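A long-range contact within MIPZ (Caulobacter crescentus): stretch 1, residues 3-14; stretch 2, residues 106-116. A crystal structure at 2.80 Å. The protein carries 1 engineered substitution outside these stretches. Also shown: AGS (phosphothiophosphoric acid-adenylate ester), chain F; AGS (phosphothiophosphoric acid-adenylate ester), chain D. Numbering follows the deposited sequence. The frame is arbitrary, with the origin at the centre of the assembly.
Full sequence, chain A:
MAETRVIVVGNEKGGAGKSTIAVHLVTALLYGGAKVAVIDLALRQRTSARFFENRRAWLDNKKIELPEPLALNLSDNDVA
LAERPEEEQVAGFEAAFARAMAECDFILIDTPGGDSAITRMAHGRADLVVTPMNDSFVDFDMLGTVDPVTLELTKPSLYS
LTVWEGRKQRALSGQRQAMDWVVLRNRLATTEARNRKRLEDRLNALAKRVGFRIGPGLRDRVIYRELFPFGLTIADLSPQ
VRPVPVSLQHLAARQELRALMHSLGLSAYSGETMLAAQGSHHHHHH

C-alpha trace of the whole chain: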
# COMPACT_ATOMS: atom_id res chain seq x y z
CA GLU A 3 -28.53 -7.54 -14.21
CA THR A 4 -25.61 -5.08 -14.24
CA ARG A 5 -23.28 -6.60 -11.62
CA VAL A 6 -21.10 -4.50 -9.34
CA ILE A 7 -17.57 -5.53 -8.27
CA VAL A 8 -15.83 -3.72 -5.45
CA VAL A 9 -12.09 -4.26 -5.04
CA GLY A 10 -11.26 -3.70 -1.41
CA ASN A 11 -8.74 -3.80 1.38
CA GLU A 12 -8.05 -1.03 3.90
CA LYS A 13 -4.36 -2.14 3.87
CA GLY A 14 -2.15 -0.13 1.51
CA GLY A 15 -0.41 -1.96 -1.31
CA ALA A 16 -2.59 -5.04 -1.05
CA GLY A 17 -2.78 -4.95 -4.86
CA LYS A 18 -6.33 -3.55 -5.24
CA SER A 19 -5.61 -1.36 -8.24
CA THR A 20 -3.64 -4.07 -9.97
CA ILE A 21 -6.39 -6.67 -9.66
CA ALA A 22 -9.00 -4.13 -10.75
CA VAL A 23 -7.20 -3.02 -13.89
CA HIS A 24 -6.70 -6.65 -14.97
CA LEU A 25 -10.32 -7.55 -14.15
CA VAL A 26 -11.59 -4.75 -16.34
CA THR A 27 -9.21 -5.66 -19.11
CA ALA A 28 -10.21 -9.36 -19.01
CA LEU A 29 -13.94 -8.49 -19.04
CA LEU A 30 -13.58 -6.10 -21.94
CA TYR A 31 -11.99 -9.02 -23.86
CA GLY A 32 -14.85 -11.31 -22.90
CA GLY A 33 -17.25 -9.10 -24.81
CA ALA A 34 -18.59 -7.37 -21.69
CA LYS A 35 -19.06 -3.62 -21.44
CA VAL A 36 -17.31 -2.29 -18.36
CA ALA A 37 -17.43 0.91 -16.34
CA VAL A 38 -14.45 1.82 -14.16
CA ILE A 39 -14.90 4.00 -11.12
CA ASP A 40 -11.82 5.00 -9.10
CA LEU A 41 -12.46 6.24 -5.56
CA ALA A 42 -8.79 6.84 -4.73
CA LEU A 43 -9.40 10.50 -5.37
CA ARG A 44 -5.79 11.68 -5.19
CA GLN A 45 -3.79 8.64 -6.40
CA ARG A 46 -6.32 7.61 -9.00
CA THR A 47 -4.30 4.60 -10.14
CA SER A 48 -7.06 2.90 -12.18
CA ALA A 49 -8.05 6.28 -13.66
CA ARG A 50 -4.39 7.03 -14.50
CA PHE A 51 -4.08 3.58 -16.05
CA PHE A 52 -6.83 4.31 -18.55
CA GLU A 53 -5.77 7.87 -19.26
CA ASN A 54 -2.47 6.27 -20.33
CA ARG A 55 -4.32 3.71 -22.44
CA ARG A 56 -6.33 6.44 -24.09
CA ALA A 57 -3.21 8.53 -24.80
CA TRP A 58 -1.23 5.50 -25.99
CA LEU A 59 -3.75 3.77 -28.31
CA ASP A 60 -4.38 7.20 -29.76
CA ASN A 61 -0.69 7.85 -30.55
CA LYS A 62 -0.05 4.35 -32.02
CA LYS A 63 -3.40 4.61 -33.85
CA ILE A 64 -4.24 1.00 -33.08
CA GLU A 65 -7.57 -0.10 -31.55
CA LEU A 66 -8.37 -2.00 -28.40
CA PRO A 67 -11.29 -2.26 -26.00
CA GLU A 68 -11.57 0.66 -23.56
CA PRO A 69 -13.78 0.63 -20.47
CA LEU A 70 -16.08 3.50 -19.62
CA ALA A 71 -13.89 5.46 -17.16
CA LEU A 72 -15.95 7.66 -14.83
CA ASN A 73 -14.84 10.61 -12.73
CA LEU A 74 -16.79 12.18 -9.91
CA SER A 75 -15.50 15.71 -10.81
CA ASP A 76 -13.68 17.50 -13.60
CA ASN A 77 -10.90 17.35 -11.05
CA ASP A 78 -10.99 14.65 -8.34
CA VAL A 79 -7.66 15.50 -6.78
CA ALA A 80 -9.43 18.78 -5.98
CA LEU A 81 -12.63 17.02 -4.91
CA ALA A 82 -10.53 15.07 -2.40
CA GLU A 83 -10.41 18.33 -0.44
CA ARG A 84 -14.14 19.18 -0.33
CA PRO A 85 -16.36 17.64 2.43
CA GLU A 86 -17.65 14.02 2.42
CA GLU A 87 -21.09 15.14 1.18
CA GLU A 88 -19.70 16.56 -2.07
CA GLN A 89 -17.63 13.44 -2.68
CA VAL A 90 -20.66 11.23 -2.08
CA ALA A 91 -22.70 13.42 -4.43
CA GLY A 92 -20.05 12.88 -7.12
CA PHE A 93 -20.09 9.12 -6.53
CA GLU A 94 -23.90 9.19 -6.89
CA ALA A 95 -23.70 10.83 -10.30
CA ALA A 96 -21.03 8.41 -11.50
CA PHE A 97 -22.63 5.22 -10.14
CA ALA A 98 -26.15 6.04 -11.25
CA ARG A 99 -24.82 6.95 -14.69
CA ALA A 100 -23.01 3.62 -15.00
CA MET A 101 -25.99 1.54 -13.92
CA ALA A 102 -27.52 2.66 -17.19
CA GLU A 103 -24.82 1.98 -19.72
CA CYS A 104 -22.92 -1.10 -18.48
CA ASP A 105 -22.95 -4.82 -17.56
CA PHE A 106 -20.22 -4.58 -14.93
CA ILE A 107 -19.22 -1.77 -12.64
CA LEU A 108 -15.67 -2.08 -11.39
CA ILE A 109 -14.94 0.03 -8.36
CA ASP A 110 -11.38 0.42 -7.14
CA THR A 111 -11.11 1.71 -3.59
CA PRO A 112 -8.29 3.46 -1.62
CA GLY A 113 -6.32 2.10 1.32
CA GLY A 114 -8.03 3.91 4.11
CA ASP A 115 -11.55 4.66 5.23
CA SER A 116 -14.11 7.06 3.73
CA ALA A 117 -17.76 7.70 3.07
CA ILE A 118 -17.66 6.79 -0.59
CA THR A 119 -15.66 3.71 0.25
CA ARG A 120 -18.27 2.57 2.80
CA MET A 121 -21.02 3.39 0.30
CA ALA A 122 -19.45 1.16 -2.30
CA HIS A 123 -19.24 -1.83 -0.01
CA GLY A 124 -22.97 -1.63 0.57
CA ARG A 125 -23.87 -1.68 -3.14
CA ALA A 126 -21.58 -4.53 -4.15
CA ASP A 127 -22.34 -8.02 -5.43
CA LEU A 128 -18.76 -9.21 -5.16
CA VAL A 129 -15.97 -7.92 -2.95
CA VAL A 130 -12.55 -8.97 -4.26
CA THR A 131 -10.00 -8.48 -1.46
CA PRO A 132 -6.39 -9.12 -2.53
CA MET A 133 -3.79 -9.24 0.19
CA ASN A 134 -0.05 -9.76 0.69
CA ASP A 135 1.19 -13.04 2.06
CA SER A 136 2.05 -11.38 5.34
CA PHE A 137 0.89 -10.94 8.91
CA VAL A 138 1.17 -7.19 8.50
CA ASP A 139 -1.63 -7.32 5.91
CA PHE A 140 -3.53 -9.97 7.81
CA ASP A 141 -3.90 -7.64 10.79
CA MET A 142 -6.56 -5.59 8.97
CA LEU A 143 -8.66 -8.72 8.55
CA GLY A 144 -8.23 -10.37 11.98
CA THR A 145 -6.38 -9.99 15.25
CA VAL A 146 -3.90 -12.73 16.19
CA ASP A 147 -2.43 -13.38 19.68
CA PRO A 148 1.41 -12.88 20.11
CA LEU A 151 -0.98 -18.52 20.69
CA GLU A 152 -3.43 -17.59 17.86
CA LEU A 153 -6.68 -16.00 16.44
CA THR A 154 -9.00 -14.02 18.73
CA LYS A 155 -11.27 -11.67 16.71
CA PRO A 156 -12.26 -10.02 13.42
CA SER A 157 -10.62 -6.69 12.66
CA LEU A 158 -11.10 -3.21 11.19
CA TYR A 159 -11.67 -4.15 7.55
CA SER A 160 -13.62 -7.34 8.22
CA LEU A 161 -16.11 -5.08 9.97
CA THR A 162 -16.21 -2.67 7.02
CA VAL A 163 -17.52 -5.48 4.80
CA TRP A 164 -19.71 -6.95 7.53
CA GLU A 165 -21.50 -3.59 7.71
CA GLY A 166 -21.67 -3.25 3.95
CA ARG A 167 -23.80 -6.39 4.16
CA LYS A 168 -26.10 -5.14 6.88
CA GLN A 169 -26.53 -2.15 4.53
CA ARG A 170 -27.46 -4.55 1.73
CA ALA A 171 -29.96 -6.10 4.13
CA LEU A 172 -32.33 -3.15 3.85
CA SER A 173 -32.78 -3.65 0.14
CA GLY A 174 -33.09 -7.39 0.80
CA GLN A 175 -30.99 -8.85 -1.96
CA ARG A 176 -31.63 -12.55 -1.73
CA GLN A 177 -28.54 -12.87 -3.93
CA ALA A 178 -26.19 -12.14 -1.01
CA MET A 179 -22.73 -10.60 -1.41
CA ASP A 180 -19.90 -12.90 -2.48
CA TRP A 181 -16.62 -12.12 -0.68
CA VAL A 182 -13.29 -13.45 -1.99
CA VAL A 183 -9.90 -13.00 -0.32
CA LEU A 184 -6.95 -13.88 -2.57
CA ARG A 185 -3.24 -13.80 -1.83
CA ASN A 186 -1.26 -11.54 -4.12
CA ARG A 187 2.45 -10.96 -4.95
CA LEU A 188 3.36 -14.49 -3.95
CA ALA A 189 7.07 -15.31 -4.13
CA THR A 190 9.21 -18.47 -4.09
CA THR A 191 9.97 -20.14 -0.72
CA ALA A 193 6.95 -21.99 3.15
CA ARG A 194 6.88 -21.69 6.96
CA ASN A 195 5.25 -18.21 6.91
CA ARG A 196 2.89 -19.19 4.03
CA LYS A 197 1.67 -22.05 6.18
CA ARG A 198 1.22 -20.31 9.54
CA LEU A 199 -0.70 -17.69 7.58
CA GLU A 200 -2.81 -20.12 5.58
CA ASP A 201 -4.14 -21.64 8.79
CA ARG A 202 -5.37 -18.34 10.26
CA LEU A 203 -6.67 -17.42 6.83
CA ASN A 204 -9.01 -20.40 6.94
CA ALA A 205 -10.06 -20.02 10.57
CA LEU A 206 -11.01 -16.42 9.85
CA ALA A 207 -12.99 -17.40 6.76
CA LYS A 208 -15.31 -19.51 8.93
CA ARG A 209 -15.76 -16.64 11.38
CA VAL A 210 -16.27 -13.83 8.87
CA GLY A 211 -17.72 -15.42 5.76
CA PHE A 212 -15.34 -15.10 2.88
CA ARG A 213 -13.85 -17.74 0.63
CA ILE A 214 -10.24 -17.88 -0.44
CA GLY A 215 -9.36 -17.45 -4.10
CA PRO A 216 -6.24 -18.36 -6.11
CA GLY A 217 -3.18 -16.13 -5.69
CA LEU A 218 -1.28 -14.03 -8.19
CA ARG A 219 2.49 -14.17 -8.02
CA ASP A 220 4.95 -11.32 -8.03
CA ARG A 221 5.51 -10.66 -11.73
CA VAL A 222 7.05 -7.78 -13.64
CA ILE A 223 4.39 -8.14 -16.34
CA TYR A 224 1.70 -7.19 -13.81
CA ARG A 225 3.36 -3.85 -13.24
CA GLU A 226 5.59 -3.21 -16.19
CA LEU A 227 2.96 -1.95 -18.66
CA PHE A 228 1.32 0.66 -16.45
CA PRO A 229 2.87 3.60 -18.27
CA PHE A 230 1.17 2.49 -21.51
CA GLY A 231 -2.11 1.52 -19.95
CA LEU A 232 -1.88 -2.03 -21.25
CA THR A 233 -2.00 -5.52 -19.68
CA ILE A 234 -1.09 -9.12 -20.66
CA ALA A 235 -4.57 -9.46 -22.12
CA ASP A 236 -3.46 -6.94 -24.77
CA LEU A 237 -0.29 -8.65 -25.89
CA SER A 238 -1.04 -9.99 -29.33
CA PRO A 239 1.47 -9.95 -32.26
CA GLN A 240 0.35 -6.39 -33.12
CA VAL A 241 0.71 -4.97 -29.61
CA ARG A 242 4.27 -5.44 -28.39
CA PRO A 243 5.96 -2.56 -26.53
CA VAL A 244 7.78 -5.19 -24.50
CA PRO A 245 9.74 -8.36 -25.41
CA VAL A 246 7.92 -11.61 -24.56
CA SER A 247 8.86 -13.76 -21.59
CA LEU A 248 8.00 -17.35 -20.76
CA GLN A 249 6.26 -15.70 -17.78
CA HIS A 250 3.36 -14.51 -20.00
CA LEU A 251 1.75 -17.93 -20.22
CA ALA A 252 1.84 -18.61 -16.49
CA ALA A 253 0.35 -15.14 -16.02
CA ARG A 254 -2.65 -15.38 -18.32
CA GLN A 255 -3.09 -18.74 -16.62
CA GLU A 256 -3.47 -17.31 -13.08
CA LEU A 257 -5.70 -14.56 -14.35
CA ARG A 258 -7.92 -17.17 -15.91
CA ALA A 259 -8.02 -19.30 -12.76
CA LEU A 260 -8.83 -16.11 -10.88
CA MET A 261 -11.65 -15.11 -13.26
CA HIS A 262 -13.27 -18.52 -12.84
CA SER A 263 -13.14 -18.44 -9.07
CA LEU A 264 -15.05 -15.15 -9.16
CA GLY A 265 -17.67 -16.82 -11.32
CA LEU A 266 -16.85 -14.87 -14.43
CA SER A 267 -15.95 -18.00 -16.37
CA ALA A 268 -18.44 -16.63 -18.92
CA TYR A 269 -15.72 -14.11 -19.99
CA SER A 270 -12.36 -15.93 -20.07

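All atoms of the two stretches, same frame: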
# COMPACT_ATOMS: atom_id res chain seq x y z
N GLU A 3 -27.90 -8.84 -14.06
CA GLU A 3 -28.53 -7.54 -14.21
C GLU A 3 -27.61 -6.40 -13.76
O GLU A 3 -27.81 -5.83 -12.69
CB GLU A 3 -29.84 -7.50 -13.43
CG GLU A 3 -30.54 -6.16 -13.42
CD GLU A 3 -31.98 -6.26 -12.91
OE1 GLU A 3 -32.21 -6.04 -11.69
OE2 GLU A 3 -32.88 -6.57 -13.72
N THR A 4 -26.61 -6.09 -14.58
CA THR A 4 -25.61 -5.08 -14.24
C THR A 4 -25.00 -5.41 -12.88
O THR A 4 -25.48 -4.93 -11.87
CB THR A 4 -26.20 -3.66 -14.15
OG1 THR A 4 -27.30 -3.53 -15.06
CG2 THR A 4 -25.14 -2.62 -14.49
N ARG A 5 -23.95 -6.23 -12.87
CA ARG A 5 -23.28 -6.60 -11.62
C ARG A 5 -22.15 -5.65 -11.20
O ARG A 5 -21.43 -5.09 -12.04
CB ARG A 5 -22.84 -8.06 -11.64
CG ARG A 5 -24.00 -8.98 -11.24
CD ARG A 5 -23.62 -10.44 -11.01
NE ARG A 5 -22.42 -10.62 -10.25
CZ ARG A 5 -21.39 -11.44 -10.44
NH1 ARG A 5 -21.27 -12.30 -11.44
NH2 ARG A 5 -20.43 -11.37 -9.54
N VAL A 6 -22.03 -5.47 -9.90
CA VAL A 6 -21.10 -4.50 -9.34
C VAL A 6 -19.98 -5.18 -8.56
O VAL A 6 -20.25 -5.89 -7.59
CB VAL A 6 -21.81 -3.55 -8.36
CG1 VAL A 6 -20.78 -2.72 -7.61
CG2 VAL A 6 -22.79 -2.67 -9.10
N ILE A 7 -18.73 -4.96 -8.98
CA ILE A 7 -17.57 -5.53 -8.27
C ILE A 7 -16.75 -4.48 -7.53
O ILE A 7 -16.24 -3.53 -8.13
CB ILE A 7 -16.62 -6.27 -9.23
CG1 ILE A 7 -17.38 -7.37 -9.98
CG2 ILE A 7 -15.42 -6.79 -8.45
CD1 ILE A 7 -16.70 -7.87 -11.23
N VAL A 8 -16.62 -4.65 -6.23
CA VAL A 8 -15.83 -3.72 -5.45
C VAL A 8 -14.53 -4.36 -5.01
O VAL A 8 -14.55 -5.35 -4.30
CB VAL A 8 -16.61 -3.22 -4.24
CG1 VAL A 8 -15.66 -2.73 -3.18
CG2 VAL A 8 -17.55 -2.12 -4.69
N VAL A 9 -13.41 -3.79 -5.45
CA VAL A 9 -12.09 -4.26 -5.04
C VAL A 9 -11.66 -3.58 -3.75
O VAL A 9 -11.50 -2.37 -3.72
CB VAL A 9 -11.02 -3.96 -6.11
CG1 VAL A 9 -9.73 -4.54 -5.66
CG2 VAL A 9 -11.42 -4.52 -7.47
N GLY A 10 -11.45 -4.33 -2.69
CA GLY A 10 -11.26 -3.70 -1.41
C GLY A 10 -10.27 -4.31 -0.46
O GLY A 10 -10.13 -5.52 -0.36
N ASN A 11 -9.57 -3.44 0.25
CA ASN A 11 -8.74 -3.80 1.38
C ASN A 11 -8.27 -2.48 1.97
O ASN A 11 -7.69 -1.67 1.25
CB ASN A 11 -7.53 -4.60 0.93
CG ASN A 11 -6.87 -5.34 2.07
OD1 ASN A 11 -7.03 -5.01 3.24
ND2 ASN A 11 -6.11 -6.37 1.74
N GLU A 12 -8.54 -2.24 3.25
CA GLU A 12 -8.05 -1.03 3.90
C GLU A 12 -6.50 -0.93 3.90
O GLU A 12 -5.95 0.17 3.85
CB GLU A 12 -8.58 -0.97 5.33
CG GLU A 12 -7.97 0.15 6.15
CD GLU A 12 -8.99 0.94 6.93
OE1 GLU A 12 -10.14 0.45 7.07
OE2 GLU A 12 -8.63 2.05 7.39
N LYS A 13 -5.82 -2.07 3.95
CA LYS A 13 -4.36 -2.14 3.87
C LYS A 13 -3.81 -1.52 2.58
O LYS A 13 -4.37 -1.74 1.51
CB LYS A 13 -3.91 -3.60 3.94
CG LYS A 13 -2.77 -3.85 4.89
CD LYS A 13 -1.61 -2.97 4.55
CE LYS A 13 -0.47 -3.20 5.51
NZ LYS A 13 0.54 -2.13 5.29
N GLY A 14 -2.73 -0.75 2.68
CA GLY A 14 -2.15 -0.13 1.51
C GLY A 14 -1.38 -1.20 0.77
O GLY A 14 -0.89 -2.15 1.37
N PHE A 106 -20.99 -4.52 -16.16
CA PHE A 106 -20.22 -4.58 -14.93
C PHE A 106 -19.78 -3.19 -14.50
O PHE A 106 -19.41 -2.36 -15.33
CB PHE A 106 -19.00 -5.46 -15.10
CG PHE A 106 -19.32 -6.90 -15.18
CD1 PHE A 106 -19.55 -7.63 -14.02
CD2 PHE A 106 -19.39 -7.55 -16.40
CE1 PHE A 106 -19.85 -8.98 -14.08
CE2 PHE A 106 -19.69 -8.91 -16.48
CZ PHE A 106 -19.92 -9.62 -15.31
N ILE A 107 -19.83 -2.96 -13.20
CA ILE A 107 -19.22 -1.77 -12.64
C ILE A 107 -18.08 -2.17 -11.73
O ILE A 107 -18.29 -2.78 -10.68
CB ILE A 107 -20.18 -0.93 -11.80
CG1 ILE A 107 -21.17 -0.18 -12.69
CG2 ILE A 107 -19.39 0.04 -10.95
CD1 ILE A 107 -22.09 -1.08 -13.45
N LEU A 108 -16.87 -1.80 -12.15
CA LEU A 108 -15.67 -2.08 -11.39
C LEU A 108 -15.31 -0.88 -10.54
O LEU A 108 -14.99 0.20 -11.07
CB LEU A 108 -14.51 -2.40 -12.33
CG LEU A 108 -13.81 -3.70 -12.02
CD1 LEU A 108 -13.40 -3.73 -10.57
CD2 LEU A 108 -14.76 -4.84 -12.31
N ILE A 109 -15.35 -1.05 -9.23
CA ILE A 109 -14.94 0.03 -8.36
C ILE A 109 -13.65 -0.29 -7.63
O ILE A 109 -13.58 -1.27 -6.87
CB ILE A 109 -16.01 0.33 -7.35
CG1 ILE A 109 -17.33 0.54 -8.08
CG2 ILE A 109 -15.62 1.56 -6.56
CD1 ILE A 109 -18.53 0.72 -7.16
N ASP A 110 -12.62 0.53 -7.89
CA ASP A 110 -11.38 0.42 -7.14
C ASP A 110 -11.40 1.36 -5.95
O ASP A 110 -11.69 2.54 -6.10
CB ASP A 110 -10.19 0.76 -8.02
CG ASP A 110 -8.87 0.46 -7.33
OD1 ASP A 110 -8.87 0.11 -6.12
OD2 ASP A 110 -7.82 0.58 -7.99
N THR A 111 -11.08 0.86 -4.77
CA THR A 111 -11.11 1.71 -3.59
C THR A 111 -9.70 1.98 -3.05
O THR A 111 -8.76 1.31 -3.44
CB THR A 111 -12.08 1.19 -2.49
OG1 THR A 111 -11.52 0.05 -1.84
CG2 THR A 111 -13.37 0.81 -3.10
N PRO A 112 -9.57 3.00 -2.18
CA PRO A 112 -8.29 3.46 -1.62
C PRO A 112 -7.98 2.69 -0.34
O PRO A 112 -8.83 1.95 0.15
CB PRO A 112 -8.56 4.95 -1.30
CG PRO A 112 -10.06 5.15 -1.43
CD PRO A 112 -10.69 3.80 -1.64
N GLY A 113 -6.77 2.88 0.19
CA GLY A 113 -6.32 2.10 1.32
C GLY A 113 -6.51 2.78 2.66
O GLY A 113 -5.64 2.77 3.53
N GLY A 114 -7.64 3.42 2.81
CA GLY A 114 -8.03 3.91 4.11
C GLY A 114 -9.53 3.79 4.21
O GLY A 114 -10.15 2.96 3.54
N ASP A 115 -10.12 4.67 5.01
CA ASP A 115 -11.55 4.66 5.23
C ASP A 115 -12.19 5.95 4.72
O ASP A 115 -11.58 7.02 4.79
CB ASP A 115 -11.82 4.49 6.73
CG ASP A 115 -13.25 4.18 7.03
OD1 ASP A 115 -13.76 4.65 8.07
OD2 ASP A 115 -13.86 3.46 6.21
N SER A 116 -13.40 5.86 4.19
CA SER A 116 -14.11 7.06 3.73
C SER A 116 -15.58 6.79 3.50
O SER A 116 -16.03 5.64 3.52
CB SER A 116 -13.47 7.65 2.47
OG SER A 116 -13.48 6.73 1.39
PG AGS F . 0.50 1.39 4.34
S1G AGS F . 1.01 2.00 5.62
O2G AGS F . 0.18 2.34 3.18
O3G AGS F . -0.58 0.36 4.56
PB AGS F . 3.31 0.59 4.25
O1B AGS F . 3.91 1.61 3.34
O2B AGS F . 3.29 0.70 5.75
O3B AGS F . 1.74 0.49 3.80
PA AGS F . 4.32 -1.99 4.77
O1A AGS F . 5.56 -1.48 5.43
O2A AGS F . 3.23 -2.57 5.62
O3A AGS F . 3.85 -0.83 3.76
O5' AGS F . 4.72 -3.12 3.70
C5' AGS F . 3.80 -3.61 2.73
C4' AGS F . 3.84 -5.14 2.77
O4' AGS F . 5.10 -5.58 2.32
C3' AGS F . 3.68 -5.77 4.15
O3' AGS F . 2.92 -6.98 4.08
C2' AGS F . 5.07 -6.13 4.61
O2' AGS F . 4.86 -7.36 5.25
C1' AGS F . 5.80 -6.35 3.31
N9 AGS F . 7.21 -5.91 3.08
C8 AGS F . 7.59 -4.63 2.93
N7 AGS F . 8.90 -4.56 2.63
C5 AGS F . 9.39 -5.82 2.55
C6 AGS F . 10.72 -6.42 2.25
N6 AGS F . 11.80 -5.65 1.97
N1 AGS F . 10.79 -7.77 2.27
C2 AGS F . 9.70 -8.54 2.54
N3 AGS F . 8.47 -8.06 2.82
C4 AGS F . 8.27 -6.71 2.83
PG AGS D . -3.08 1.58 -2.50
S1G AGS D . -3.42 1.57 -1.01
O2G AGS D . -1.95 2.51 -2.90
O3G AGS D . -4.24 1.73 -3.45
PB AGS D . -3.15 -0.91 -3.93
O1B AGS D . -3.92 -1.93 -3.11
O2B AGS D . -3.74 -0.09 -5.05
O3B AGS D . -2.51 0.10 -2.83
PA AGS D . -1.33 -1.72 -5.96
O1A AGS D . -2.33 -2.40 -6.87
O2A AGS D . -0.82 -0.38 -6.31
O3A AGS D . -1.87 -1.70 -4.46
O5' AGS D . -0.09 -2.71 -5.72
C5' AGS D . 0.97 -2.30 -4.87
C4' AGS D . 2.30 -2.34 -5.62
O4' AGS D . 2.49 -3.69 -5.97
C3' AGS D . 2.34 -1.60 -6.94
O3' AGS D . 3.66 -1.13 -7.17
C2' AGS D . 2.05 -2.61 -8.03
O2' AGS D . 2.73 -2.20 -9.23
C1' AGS D . 2.61 -3.86 -7.39
N9 AGS D . 1.94 -5.17 -7.55
C8 AGS D . 0.73 -5.52 -7.04
N7 AGS D . 0.43 -6.82 -7.33
C5 AGS D . 1.48 -7.30 -8.02
C6 AGS D . 1.82 -8.58 -8.62
N6 AGS D . 0.96 -9.61 -8.53
N1 AGS D . 3.02 -8.68 -9.24
C2 AGS D . 3.89 -7.65 -9.34
N3 AGS D . 3.64 -6.45 -8.82
C4 AGS D . 2.48 -6.23 -8.16

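Residues 5-9 and 106-110 are neighbouring parallel strands: their axes approach to 4.7 Å and their N-to-C directions differ by 14°. The register is unbroken, pairing Arg 5 with Phe 106 through to Val 9 with Asp 110, with CA-CA separations of 4.7 to 5.2 Å. Four hydrogen bonds fix it, alternating in direction as parallel pairing requires. Ile 107 N donates to Arg 5 O (2.9 Å, N-H...O angle 159°), Ile 7 N to Ile 107 O (2.8 Å, 154°), Ile 109 N to Ile 7 O (2.9 Å, 179°) and Val 9 N to Ile 109 O (2.9 Å, 166°). Thus Ile 7, Ile 107 and Ile 109 each use both backbone N and O across the contact. The next step is looser: Thr 111 N reaches Val 9 O only weakly, at 3.4 Å and 145°. Here the side chain adds a second donor, Thr 111 OG1 to Val 9 O at 3.1 Å, so a threonine reinforces the ladder where the strands end.

Side chains alternate between the two faces. On one, Val 6 and Val 8 lie beside Ile 107 and Ile 109; the CD1 of Ile 109 is 4.1 Å from Val 6 CG1 and 3.9 Å from Val 8 CG2, so its extended m,t side chain touches both valines. On the other face, Ile 7 CD1 packs 4.0 Å from Phe 106 CD1 and 3.8 Å from Leu 108 CD2, while Leu 108 CD1 lies 3.8 Å from Val 9 CG2. These residues are buried, and apolar side chains, branched aliphatic ones and the Phe 106 ring, suit both faces because they fill space without polar groups to satisfy. At the more open end, Arg 5 sets its guanidinium with one face over Phe 106 CE1, and Thr 4 CG2 meets Ile 107 CD1 at 3.6 Å. The contact buries 814 Å² between the two stretches, both sides summed.

Beyond the strands, the loops remain close. The Glu 12 side chain starts sideways, but its end comes nearer, bringing OE2 to 3.7 Å from Gly 114 C; both carboxylate oxygens are hydrogen-bonded elsewhere in the structure. Glu 12 O and Gly 113 O lie 2.6 Å apart, a close approach of two acceptors rather than a bond. Gly 113 suits this crowded site: an ideal CB would sit 3.3 Å from Gly 14 CA and clash with S1G of AGS (chain D) at 2.6 Å. Alongside, Lys 13 NZ binds AGS (chain F) through O2A (2.7 Å) and O3G (2.8 Å).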